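Local structure of agmatine ureohydrolase (3PZL) at residues E97-T102 / H124-G129; K136-V141 / S221-I226; L140-A145 / G174-I179; S147-S152 / R166-L171. The protein probably hydrolyses agmatine to putrescine and urea, as a manganese-dependent enzyme of the agmatinase branch of the arginase family. All coordinates share one frame; numbering follows the deposited sequence.

Overall arrangement
The contacts lie in and around the eight-stranded parallel sheet of the arginase fold. Along the chain, contact 1 closes first; contacts 2 and 3 then both start from strand 138-143, sharing L140 and V141, and contact 4 is nested inside the loops they close. Strand 138-143 thus pairs with 223-229 in contact 2 and with 176-180 in contact 3; the two contact centres lie about 10 Å apart. Helix 163-171 of contact 4 packs on L140 and I176. Contact 1, about 19 Å from contact 2 between centres, joins two helices. H124, D144 and D148, from contacts 1, 3 and 4, meet at one manganese ion, so connections after strands 116-121 and 138-143 converge there.

Contact 1: E97-T102 / H124-G129; sequences EYVIDT and HSITVG. With MN (manganese (II) ion), chain F.
I100 lies against segment 124-129, its branches spread over S125, V128 and G129, in a helix-helix packing on the parallel α/β fold of the arginase family. The gamma branches do most of the touching. CG2, anti to the backbone N, crosses V128 obliquely and meets its CG1 at 3.9 Å, while also resting 3.5 Å from the backbone N of G129. CG1 takes the place beside the backbone N (chi1 -63°) and comes 3.6 Å from the carbonyl O of S125; CD1 continues from it over the same oxygen. One residue earlier, V99 points toward the second helix and brings CG1 to 3.9 Å from CG2 of I126. That pair is covered further by I42 of strand 37-42, which touches both side chains. The helices come closest at G129: with no side chain between the backbones, its CA sits 4.5 Å from the CA of I100 and 3.4 Å from the O of I100.

The interface itself is buried and largely apolar. S125 turns its hydroxyl to E123, and helix 96-112 has its own polar link to helix 126-132 in the salt bridge between D101 and R132. H124, just ahead of the second helix, takes no part in this packing and instead binds metal. D144, D148 and D229 share its manganese ion. S227 bonds both NE2 of H124 and OG1 of T127, and so helps to set the imidazole, whose ND1 binds the manganese at 2.4 Å.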
loop_
_atom_site.group_PDB
_atom_site.type_symbol
_atom_site.label_atom_id
_atom_site.label_comp_id
_atom_site.label_asym_id
_atom_site.label_seq_id
_atom_site.Cartn_x
_atom_site.Cartn_y
_atom_site.Cartn_z
ATOM N N GLU B 97 23.974 7.542 22.567
ATOM C CA GLU B 97 25.082 8.379 23.030
ATOM C C GLU B 97 26.090 8.568 21.921
ATOM O O GLU B 97 26.510 9.681 21.674
ATOM C CB GLU B 97 25.776 7.806 24.261
ATOM C CG GLU B 97 25.037 8.000 25.594
ATOM C CD GLU B 97 24.974 6.674 26.424
ATOM O OE1 GLU B 97 25.848 5.771 26.241
ATOM O OE2 GLU B 97 24.031 6.523 27.255
ATOM N N TYR B 98 26.469 7.493 21.242
ATOM C CA TYR B 98 27.423 7.600 20.133
ATOM C C TYR B 98 27.010 8.550 18.996
ATOM O O TYR B 98 27.868 9.258 18.437
ATOM C CB TYR B 98 27.772 6.225 19.565
ATOM C CG TYR B 98 28.739 6.283 18.400
ATOM C CD1 TYR B 98 30.072 6.674 18.583
ATOM C CD2 TYR B 98 28.312 5.951 17.110
ATOM C CE1 TYR B 98 30.958 6.737 17.504
ATOM C CE2 TYR B 98 29.187 5.998 16.029
ATOM C CZ TYR B 98 30.508 6.391 16.230
ATOM O OH TYR B 98 31.356 6.435 15.139
ATOM N N VAL B 99 25.724 8.561 18.641
ATOM C CA VAL B 99 25.233 9.460 17.594
ATOM C C VAL B 99 25.209 10.919 18.082
ATOM O O VAL B 99 25.813 11.801 17.469
ATOM C CB VAL B 99 23.856 9.024 17.059
ATOM C CG1 VAL B 99 23.236 10.123 16.227
ATOM C CG2 VAL B 99 23.972 7.782 16.209
ATOM N N ILE B 100 24.548 11.157 19.208
ATOM C CA ILE B 100 24.527 12.477 19.823
ATOM C C ILE B 100 25.915 13.098 19.966
ATOM O O ILE B 100 26.073 14.303 19.747
ATOM C CB ILE B 100 23.864 12.453 21.195
ATOM C CG1 ILE B 100 22.418 12.037 21.066
ATOM C CG2 ILE B 100 23.902 13.823 21.840
ATOM C CD1 ILE B 100 21.744 11.936 22.398
ATOM N N ASP B 101 26.911 12.299 20.351
ATOM C CA ASP B 101 28.296 12.779 20.450
ATOM C C ASP B 101 28.815 13.070 19.074
ATOM O O ASP B 101 29.598 13.980 18.904
ATOM C CB ASP B 101 29.224 11.754 21.097
ATOM C CG ASP B 101 28.915 11.535 22.549
ATOM O OD1 ASP B 101 28.076 12.272 23.097
ATOM O OD2 ASP B 101 29.510 10.609 23.139
ATOM N N THR B 102 28.380 12.306 18.082
ATOM C CA THR B 102 28.876 12.514 16.729
ATOM C C THR B 102 28.295 13.801 16.171
ATOM O O THR B 102 29.014 14.597 15.562
ATOM C CB THR B 102 28.546 11.338 15.789
ATOM O OG1 THR B 102 29.126 10.119 16.295
ATOM C CG2 THR B 102 29.073 11.627 14.396
ATOM N N HIS B 124 14.232 12.527 16.951
ATOM C CA HIS B 124 14.413 13.876 17.476
ATOM C C HIS B 124 15.598 13.943 18.427
ATOM O O HIS B 124 16.099 15.023 18.723
ATOM C CB HIS B 124 13.151 14.373 18.188
ATOM C CG HIS B 124 13.049 15.858 18.255
ATOM N ND1 HIS B 124 11.895 16.505 18.689
ATOM C CD2 HIS B 124 13.952 16.826 17.926
ATOM C CE1 HIS B 124 12.107 17.812 18.645
ATOM N NE2 HIS B 124 13.348 18.031 18.199
ATOM N N SER B 125 16.065 12.801 18.897
ATOM C CA SER B 125 17.112 12.834 19.887
ATOM C C SER B 125 18.444 13.248 19.296
ATOM O O SER B 125 19.355 13.571 20.040
ATOM C CB SER B 125 17.242 11.495 20.584
ATOM O OG SER B 125 17.509 10.477 19.632
ATOM N N ILE B 126 18.574 13.273 17.977
ATOM C CA ILE B 126 19.798 13.787 17.394
ATOM C C ILE B 126 20.009 15.274 17.671
ATOM O O ILE B 126 21.142 15.753 17.631
ATOM C CB ILE B 126 19.856 13.523 15.917
ATOM C CG1 ILE B 126 18.697 14.196 15.186
ATOM C CG2 ILE B 126 19.827 12.029 15.670
ATOM C CD1 ILE B 126 18.771 14.106 13.677
ATOM N N THR B 127 18.905 15.986 17.928
ATOM C CA THR B 127 18.885 17.427 18.244
ATOM C C THR B 127 19.698 17.762 19.490
ATOM O O THR B 127 20.404 18.746 19.520
ATOM C CB THR B 127 17.427 17.942 18.373
ATOM O OG1 THR B 127 16.845 17.972 17.080
ATOM C CG2 THR B 127 17.352 19.325 18.894
ATOM N N VAL B 128 19.608 16.917 20.502
ATOM C CA VAL B 128 20.402 17.070 21.708
ATOM C C VAL B 128 21.860 17.418 21.341
ATOM O O VAL B 128 22.440 18.374 21.873
ATOM C CB VAL B 128 20.317 15.800 22.597
ATOM C CG1 VAL B 128 21.213 15.897 23.805
ATOM C CG2 VAL B 128 18.872 15.538 23.019
ATOM N N GLY B 129 22.432 16.664 20.408
ATOM C CA GLY B 129 23.793 16.874 19.977
ATOM C C GLY B 129 23.981 18.320 19.637
ATOM O O GLY B 129 24.741 19.027 20.294
HETATM MN MN MN F . 10.260 15.035 19.687
#

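Contact 2: K136-V141 / S221-I226; sequences KDVDLV and SRRVYI
The R223 guanidinium has V138 CG2 over one face, 4.0 Å above the plane and offset toward the rim, and the D137 carboxylate at its edge, where strands 138-143 and 223-229 pair in the parallel sheet of the arginase fold. The two charged planes are nearly coplanar, 29° apart. NH1 of R223 forms a salt bridge with OD2 of D137, although the position of that oxygen is less certain. Farther along the same face of the sheet, L140 and Y225 lie side by side and point the same way, CD1 of each 3.6 Å from the other, with the leucine methyl oblique to the ring. The hydroxyl of Y225 hydrogen-bonds D269 OD2.

On the other face, V141 CG2 meets V224 CG1 at 4.0 Å, and L257 of helix 251-261 covers V141. The backbone ladder runs from D139 N to R223 O (2.9 Å), from Y225 N to D139 O (2.8 Å), and from V141 N to Y225 O. Toward the N-terminal end of the pair, D139 OD1 accepts the hydroxyl of S221 on the anti side, 31° out of the carboxylate plane, OG to OD1 2.7 Å.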
loop_
_atom_site.group_PDB
_atom_site.type_symbol
_atom_site.label_atom_id
_atom_site.label_comp_id
_atom_site.label_asym_id
_atom_site.label_seq_id
_atom_site.Cartn_x
_atom_site.Cartn_y
_atom_site.Cartn_z
ATOM N N LYS B 136 25.974 31.016 24.195
ATOM C CA LYS B 136 25.046 31.523 25.225
ATOM C C LYS B 136 23.895 32.414 24.718
ATOM O O LYS B 136 22.856 32.534 25.373
ATOM C CB LYS B 136 25.819 32.278 26.303
ATOM C CG LYS B 136 26.409 31.407 27.410
ATOM C CD LYS B 136 27.178 32.269 28.445
ATOM C CE LYS B 136 27.595 31.437 29.648
ATOM N NZ LYS B 136 26.396 30.792 30.286
ATOM N N ASP B 137 24.083 33.049 23.570
ATOM C CA ASP B 137 23.078 33.981 23.056
ATOM C C ASP B 137 21.973 33.293 22.260
ATOM O O ASP B 137 20.877 33.841 22.136
ATOM C CB ASP B 137 23.727 35.095 22.219
ATOM C CG ASP B 137 24.619 34.555 21.101
ATOM O OD1 ASP B 137 25.434 33.642 21.366
ATOM O OD2 ASP B 137 24.521 35.052 19.958
ATOM N N VAL B 138 22.276 32.105 21.729
ATOM C CA VAL B 138 21.366 31.350 20.878
ATOM C C VAL B 138 20.215 30.781 21.715
ATOM O O VAL B 138 20.446 30.180 22.743
ATOM C CB VAL B 138 22.121 30.189 20.132
ATOM C CG1 VAL B 138 21.166 29.365 19.282
ATOM C CG2 VAL B 138 23.233 30.726 19.258
ATOM N N ASP B 139 18.979 30.979 21.267
ATOM C CA ASP B 139 17.817 30.323 21.871
ATOM C C ASP B 139 17.302 29.218 20.946
ATOM O O ASP B 139 17.582 29.220 19.742
ATOM C CB ASP B 139 16.701 31.331 22.121
ATOM C CG ASP B 139 17.011 32.287 23.283
ATOM O OD1 ASP B 139 16.175 33.186 23.561
ATOM O OD2 ASP B 139 18.067 32.144 23.949
ATOM N N LEU B 140 16.549 28.279 21.519
ATOM C CA LEU B 140 16.073 27.109 20.809
ATOM C C LEU B 140 14.579 27.219 20.543
ATOM O O LEU B 140 13.804 27.447 21.471
ATOM C CB LEU B 140 16.369 25.851 21.623
ATOM C CG LEU B 140 15.922 24.482 21.060
ATOM C CD1 LEU B 140 16.695 24.087 19.834
ATOM C CD2 LEU B 140 16.052 23.408 22.107
ATOM N N VAL B 141 14.189 27.071 19.272
ATOM C CA VAL B 141 12.772 27.133 18.892
ATOM C C VAL B 141 12.320 25.830 18.261
ATOM O O VAL B 141 12.745 25.491 17.160
ATOM C CB VAL B 141 12.432 28.291 17.934
ATOM C CG1 VAL B 141 10.936 28.375 17.785
ATOM C CG2 VAL B 141 12.981 29.635 18.457
ATOM N N SER B 221 15.117 36.887 21.550
ATOM C CA SER B 221 16.353 36.198 21.180
ATOM C C SER B 221 17.158 36.931 20.120
ATOM O O SER B 221 16.613 37.498 19.177
ATOM C CB SER B 221 15.984 34.840 20.619
ATOM O OG SER B 221 14.927 34.243 21.369
ATOM N N ARG B 222 18.469 36.892 20.253
ATOM C CA ARG B 222 19.318 37.520 19.260
ATOM C C ARG B 222 19.606 36.543 18.142
ATOM O O ARG B 222 19.625 36.901 16.978
ATOM C CB ARG B 222 20.618 38.000 19.898
ATOM C CG ARG B 222 20.397 38.972 21.043
ATOM C CD ARG B 222 21.699 39.413 21.627
ATOM N NE ARG B 222 21.495 40.296 22.770
ATOM C CZ ARG B 222 22.226 41.379 23.009
ATOM N NH1 ARG B 222 23.187 41.733 22.164
ATOM N NH2 ARG B 222 21.960 42.131 24.063
ATOM N N ARG B 223 19.845 35.296 18.503
ATOM C CA ARG B 223 20.009 34.236 17.526
ATOM C C ARG B 223 19.136 33.025 17.884
ATOM O O ARG B 223 18.705 32.876 19.044
ATOM C CB ARG B 223 21.489 33.859 17.414
ATOM C CG ARG B 223 22.311 34.913 16.672
ATOM C CD ARG B 223 23.714 34.905 17.176
ATOM N NE ARG B 223 24.594 33.981 16.470
ATOM C CZ ARG B 223 25.637 33.371 17.035
ATOM N NH1 ARG B 223 25.906 33.568 18.326
ATOM N NH2 ARG B 223 26.404 32.543 16.317
ATOM N N VAL B 224 18.848 32.172 16.903
ATOM C CA VAL B 224 18.160 30.924 17.223
ATOM C C VAL B 224 18.698 29.680 16.528
ATOM O O VAL B 224 19.491 29.740 15.571
ATOM C CB VAL B 224 16.656 31.019 17.023
ATOM C CG1 VAL B 224 16.073 32.097 17.920
ATOM C CG2 VAL B 224 16.298 31.269 15.554
ATOM N N TYR B 225 18.280 28.542 17.065
ATOM C CA TYR B 225 18.412 27.270 16.394
ATOM C C TYR B 225 16.979 26.763 16.271
ATOM O O TYR B 225 16.201 26.838 17.241
ATOM C CB TYR B 225 19.310 26.307 17.195
ATOM C CG TYR B 225 19.455 24.951 16.539
ATOM C CD1 TYR B 225 18.486 23.968 16.726
ATOM C CD2 TYR B 225 20.553 24.656 15.724
ATOM C CE1 TYR B 225 18.599 22.725 16.114
ATOM C CE2 TYR B 225 20.680 23.407 15.102
ATOM C CZ TYR B 225 19.701 22.444 15.304
ATOM O OH TYR B 225 19.761 21.199 14.715
ATOM N N ILE B 226 16.627 26.271 15.082
ATOM C CA ILE B 226 15.263 25.818 14.822
ATOM C C ILE B 226 15.222 24.321 14.641
ATOM O O ILE B 226 15.850 23.774 13.742
ATOM C CB ILE B 226 14.643 26.466 13.579
ATOM C CG1 ILE B 226 14.891 27.971 13.579
ATOM C CG2 ILE B 226 13.152 26.147 13.532
ATOM C CD1 ILE B 226 14.343 28.691 12.392
#

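Contact 3: L140-A145 / G174-I179; sequences LVIVDA and GRITSI. With MN (manganese (II) ion), chain G; MN (manganese (II) ion), chain F.
D144 N donates to I179 O at 2.9 Å, fixing the backbone just where strand 138-143 ends and the D144 carboxylate turns to the metals. That carboxylate bridges both manganese ions: OD1 binds one at 2.4 Å and OD2 the other at 2.6 Å. With CG anti to the backbone N (chi1 -160°), the group is directed away from strand 176-180; S178 OG approaches D144 no nearer than CB, at 4.0 Å. H146 N bonds OD1 as well, while H124, H146, D148, D229 and D231 supply other metal ligands.

Behind this first shell, S178 OG lies against I142, 3.4 Å from its CB and close to its CG2. The ladder carries on through I179 N to I142 O, I142 N to T177 O (2.8 Å), T177 N to L140 O (3.0 Å) and L140 N to R175 O. Where it begins, I176 lies alongside L140, its CG2 4.2 Å from L140 CD2. R175 extends its NH1 to V138 O. On the opposite face V141 and I179 pack against helix 202-220. The two strands, in parallel register and joined through helix 163-171, make a beta-alpha-beta crossover, with metal-binding D144 at the C-terminal strand end as in arginase-family enzymes.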
loop_
_atom_site.group_PDB
_atom_site.type_symbol
_atom_site.label_atom_id
_atom_site.label_comp_id
_atom_site.label_asym_id
_atom_site.label_seq_id
_atom_site.Cartn_x
_atom_site.Cartn_y
_atom_site.Cartn_z
ATOM N N LEU B 140 16.549 28.279 21.519
ATOM C CA LEU B 140 16.073 27.109 20.809
ATOM C C LEU B 140 14.579 27.219 20.543
ATOM O O LEU B 140 13.804 27.447 21.471
ATOM C CB LEU B 140 16.369 25.851 21.623
ATOM C CG LEU B 140 15.922 24.482 21.060
ATOM C CD1 LEU B 140 16.695 24.087 19.834
ATOM C CD2 LEU B 140 16.052 23.408 22.107
ATOM N N VAL B 141 14.189 27.071 19.272
ATOM C CA VAL B 141 12.772 27.133 18.892
ATOM C C VAL B 141 12.320 25.830 18.261
ATOM O O VAL B 141 12.745 25.491 17.160
ATOM C CB VAL B 141 12.432 28.291 17.934
ATOM C CG1 VAL B 141 10.936 28.375 17.785
ATOM C CG2 VAL B 141 12.981 29.635 18.457
ATOM N N ILE B 142 11.438 25.130 18.970
ATOM C CA ILE B 142 11.025 23.802 18.599
ATOM C C ILE B 142 9.572 23.734 18.089
ATOM O O ILE B 142 8.658 24.287 18.716
ATOM C CB ILE B 142 11.182 22.823 19.789
ATOM C CG1 ILE B 142 12.574 22.945 20.411
ATOM C CG2 ILE B 142 10.898 21.391 19.328
ATOM C CD1 ILE B 142 12.868 21.952 21.473
ATOM N N VAL B 143 9.377 23.063 16.952
ATOM C CA VAL B 143 8.038 22.744 16.474
ATOM C C VAL B 143 7.835 21.297 16.775
ATOM O O VAL B 143 8.637 20.474 16.362
ATOM C CB VAL B 143 7.913 22.906 14.974
ATOM C CG1 VAL B 143 6.598 22.264 14.483
ATOM C CG2 VAL B 143 8.004 24.375 14.588
ATOM N N ASP B 144 6.765 20.988 17.507
ATOM C CA ASP B 144 6.513 19.612 18.038
ATOM C C ASP B 144 5.073 19.454 18.562
ATOM O O ASP B 144 4.498 20.411 19.056
ATOM C CB ASP B 144 7.536 19.245 19.144
ATOM C CG ASP B 144 7.638 17.731 19.380
ATOM O OD1 ASP B 144 6.558 17.098 19.398
ATOM O OD2 ASP B 144 8.772 17.151 19.538
ATOM N N ALA B 145 4.502 18.262 18.432
ATOM C CA ALA B 145 3.190 17.928 19.022
ATOM C C ALA B 145 3.280 17.499 20.487
ATOM O O ALA B 145 2.285 17.549 21.201
ATOM C CB ALA B 145 2.474 16.841 18.233
ATOM N N GLY B 174 14.402 30.142 30.251
ATOM C CA GLY B 174 14.200 31.237 29.300
ATOM C C GLY B 174 14.882 31.086 27.953
ATOM O O GLY B 174 14.825 31.976 27.110
ATOM N N ARG B 175 15.511 29.945 27.737
ATOM C CA ARG B 175 16.255 29.747 26.524
ATOM C C ARG B 175 15.532 28.918 25.443
ATOM O O ARG B 175 15.974 28.877 24.299
ATOM C CB ARG B 175 17.617 29.160 26.888
ATOM C CG ARG B 175 18.626 30.224 27.303
ATOM C CD ARG B 175 19.682 30.407 26.229
ATOM N NE ARG B 175 20.959 29.833 26.668
ATOM C CZ ARG B 175 21.894 29.281 25.882
ATOM N NH1 ARG B 175 21.729 29.182 24.566
ATOM N NH2 ARG B 175 23.008 28.793 26.429
ATOM N N ILE B 176 14.406 28.300 25.802
ATOM C CA ILE B 176 13.748 27.267 24.991
ATOM C C ILE B 176 12.242 27.513 24.857
ATOM O O ILE B 176 11.555 27.763 25.837
ATOM C CB ILE B 176 13.969 25.841 25.617
ATOM C CG1 ILE B 176 15.462 25.480 25.693
ATOM C CG2 ILE B 176 13.200 24.746 24.854
ATOM C CD1 ILE B 176 15.792 24.366 26.659
ATOM N N THR B 177 11.742 27.409 23.632
ATOM C CA THR B 177 10.332 27.485 23.313
ATOM C C THR B 177 9.972 26.283 22.454
ATOM O O THR B 177 10.748 25.878 21.594
ATOM C CB THR B 177 10.098 28.683 22.425
ATOM O OG1 THR B 177 10.933 29.758 22.878
ATOM C CG2 THR B 177 8.622 29.087 22.393
ATOM N N SER B 178 8.782 25.729 22.637
ATOM C CA SER B 178 8.324 24.621 21.790
ATOM C C SER B 178 6.866 24.805 21.395
ATOM O O SER B 178 6.005 24.919 22.253
ATOM C CB SER B 178 8.515 23.299 22.514
ATOM O OG SER B 178 8.370 22.215 21.628
ATOM N N ILE B 179 6.596 24.856 20.099
ATOM C CA ILE B 179 5.286 25.234 19.593
ATOM C C ILE B 179 4.512 24.111 18.919
ATOM O O ILE B 179 5.072 23.313 18.139
ATOM C CB ILE B 179 5.411 26.376 18.578
ATOM C CG1 ILE B 179 6.076 27.582 19.226
ATOM C CG2 ILE B 179 4.034 26.772 18.045
ATOM C CD1 ILE B 179 6.095 28.797 18.327
HETATM MN MN MN G . 7.146 14.913 18.695
HETATM MN MN MN F . 10.260 15.035 19.687
#

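Contact 4: S147-S152 / R166-L171; sequences SDFRSS and RALDLL. With MN (manganese (II) ion), chain F.
F149 and R166 bring their backbones no nearer than 7.8 Å between CA atoms, an irregular loop passing beside helix 163-171, so side chains carry the contact. CG of F149 stands anti to the backbone N (chi1 179°), and the ring reaches the helix with its edge: L168 CD2 lies in the ring plane, 3.7 Å from CE1. The ring has two further neighbours, R165, with which it makes a cation-pi contact, and F194, whose ring meets it nearly perpendicularly. R166, bent at chi2 and chi3, has its guanidinium edge near the S151 carbonyl; the modelled approach is too short to be trusted. NH1 of R166 makes a salt bridge to D169 OD2, 3.0 Å away, coming from above the carboxylate plane, while NE bonds to K157 O.

D148, one residue before F149, faces the metal and binds manganese mainly through OD2 at 2.2 Å, with OD1 farther at 2.8 Å. R150 points away from the helix, and E69 of a second subunit pairs with its NH1. The loop therefore runs between metal site and subunit boundary, with helix 163-171 alongside, strand 198-201 touching S147 and F149 through F199, and helix 126-132 touching L170 and L171.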
loop_
_atom_site.group_PDB
_atom_site.type_symbol
_atom_site.label_atom_id
_atom_site.label_comp_id
_atom_site.label_asym_id
_atom_site.label_seq_id
_atom_site.Cartn_x
_atom_site.Cartn_y
_atom_site.Cartn_z
ATOM N N SER B 147 5.674 17.579 24.283
ATOM C CA SER B 147 6.781 18.108 25.080
ATOM C C SER B 147 7.738 16.970 25.347
ATOM O O SER B 147 7.572 16.224 26.304
ATOM C CB SER B 147 6.266 18.641 26.407
ATOM O OG SER B 147 5.553 17.652 27.131
ATOM N N ASP B 148 8.709 16.767 24.480
ATOM C CA ASP B 148 9.639 15.669 24.678
ATOM C C ASP B 148 10.445 16.007 25.934
ATOM O O ASP B 148 11.658 16.164 25.891
ATOM C CB ASP B 148 10.548 15.489 23.462
ATOM C CG ASP B 148 9.852 15.785 22.151
ATOM O OD1 ASP B 148 8.697 15.344 21.936
ATOM O OD2 ASP B 148 10.478 16.461 21.301
ATOM N N PHE B 149 9.735 16.114 27.049
ATOM C CA PHE B 149 10.258 16.660 28.288
ATOM C C PHE B 149 9.954 15.624 29.316
ATOM O O PHE B 149 8.915 15.679 29.944
ATOM C CB PHE B 149 9.501 17.950 28.620
ATOM C CG PHE B 149 9.913 18.617 29.901
ATOM C CD1 PHE B 149 11.004 19.502 29.935
ATOM C CD2 PHE B 149 9.158 18.430 31.055
ATOM C CE1 PHE B 149 11.360 20.137 31.112
ATOM C CE2 PHE B 149 9.507 19.056 32.227
ATOM C CZ PHE B 149 10.616 19.911 32.257
ATOM N N ARG B 150 10.850 14.652 29.455
ATOM C CA ARG B 150 10.623 13.515 30.311
ATOM C C ARG B 150 11.982 13.207 30.875
ATOM O O ARG B 150 12.965 13.229 30.150
ATOM C CB ARG B 150 10.116 12.341 29.471
ATOM C CG ARG B 150 9.105 11.415 30.173
ATOM C CD ARG B 150 8.680 10.259 29.259
ATOM N NE ARG B 150 7.401 9.646 29.635
ATOM C CZ ARG B 150 6.270 9.735 28.925
ATOM N NH1 ARG B 150 6.216 10.428 27.799
ATOM N NH2 ARG B 150 5.169 9.139 29.337
ATOM N N SER B 151 12.057 12.928 32.165
ATOM C CA SER B 151 13.360 12.695 32.765
ATOM C C SER B 151 14.073 11.481 32.134
ATOM O O SER B 151 15.268 11.540 31.844
ATOM C CB SER B 151 13.249 12.588 34.282
ATOM O OG SER B 151 14.372 13.232 34.898
ATOM N N SER B 152 13.327 10.398 31.904
ATOM C CA SER B 152 13.851 9.225 31.189
ATOM C C SER B 152 12.740 8.347 30.591
ATOM O O SER B 152 11.596 8.358 31.061
ATOM C CB SER B 152 14.754 8.384 32.098
ATOM O OG SER B 152 15.407 7.378 31.357
ATOM N N ARG B 166 16.597 17.186 28.254
ATOM C CA ARG B 166 18.037 17.265 28.060
ATOM C C ARG B 166 18.458 18.638 27.525
ATOM O O ARG B 166 19.602 19.066 27.741
ATOM C CB ARG B 166 18.500 16.131 27.138
ATOM C CG ARG B 166 19.494 15.117 27.739
ATOM C CD ARG B 166 19.306 14.822 29.224
ATOM N NE ARG B 166 18.241 13.853 29.422
ATOM C CZ ARG B 166 17.317 13.936 30.376
ATOM N NH1 ARG B 166 17.310 14.964 31.228
ATOM N NH2 ARG B 166 16.387 12.996 30.461
ATOM N N ALA B 167 17.532 19.334 26.865
ATOM C CA ALA B 167 17.806 20.678 26.357
ATOM C C ALA B 167 17.849 21.713 27.484
ATOM O O ALA B 167 18.752 22.541 27.537
ATOM C CB ALA B 167 16.799 21.067 25.295
ATOM N N LEU B 168 16.878 21.636 28.387
ATOM C CA LEU B 168 16.835 22.472 29.573
ATOM C C LEU B 168 18.077 22.263 30.450
ATOM O O LEU B 168 18.648 23.232 30.958
ATOM C CB LEU B 168 15.546 22.206 30.367
ATOM C CG LEU B 168 15.171 23.143 31.522
ATOM C CD1 LEU B 168 15.259 24.588 31.092
ATOM C CD2 LEU B 168 13.782 22.845 32.031
ATOM N N ASP B 169 18.499 21.008 30.610
ATOM C CA ASP B 169 19.701 20.700 31.375
ATOM C C ASP B 169 20.890 21.472 30.824
ATOM O O ASP B 169 21.770 21.885 31.581
ATOM C CB ASP B 169 20.019 19.191 31.357
ATOM C CG ASP B 169 19.098 18.359 32.266
ATOM O OD1 ASP B 169 18.271 18.917 33.033
ATOM O OD2 ASP B 169 19.206 17.120 32.202
ATOM N N LEU B 170 20.903 21.672 29.503
ATOM C CA LEU B 170 22.031 22.339 28.842
ATOM C C LEU B 170 21.931 23.856 28.829
ATOM O O LEU B 170 22.941 24.540 28.996
ATOM C CB LEU B 170 22.229 21.812 27.426
ATOM C CG LEU B 170 22.879 20.431 27.356
ATOM C CD1 LEU B 170 22.518 19.678 26.079
ATOM C CD2 LEU B 170 24.380 20.558 27.514
ATOM N N LEU B 171 20.722 24.382 28.652
ATOM C CA LEU B 171 20.553 25.821 28.431
ATOM C C LEU B 171 20.070 26.570 29.647
ATOM O O LEU B 171 20.457 27.708 29.864
ATOM C CB LEU B 171 19.606 26.079 27.264
ATOM C CG LEU B 171 20.125 25.426 25.989
ATOM C CD1 LEU B 171 19.065 25.427 24.908
ATOM C CD2 LEU B 171 21.449 26.064 25.522
HETATM MN MN MN F . 10.260 15.035 19.687
#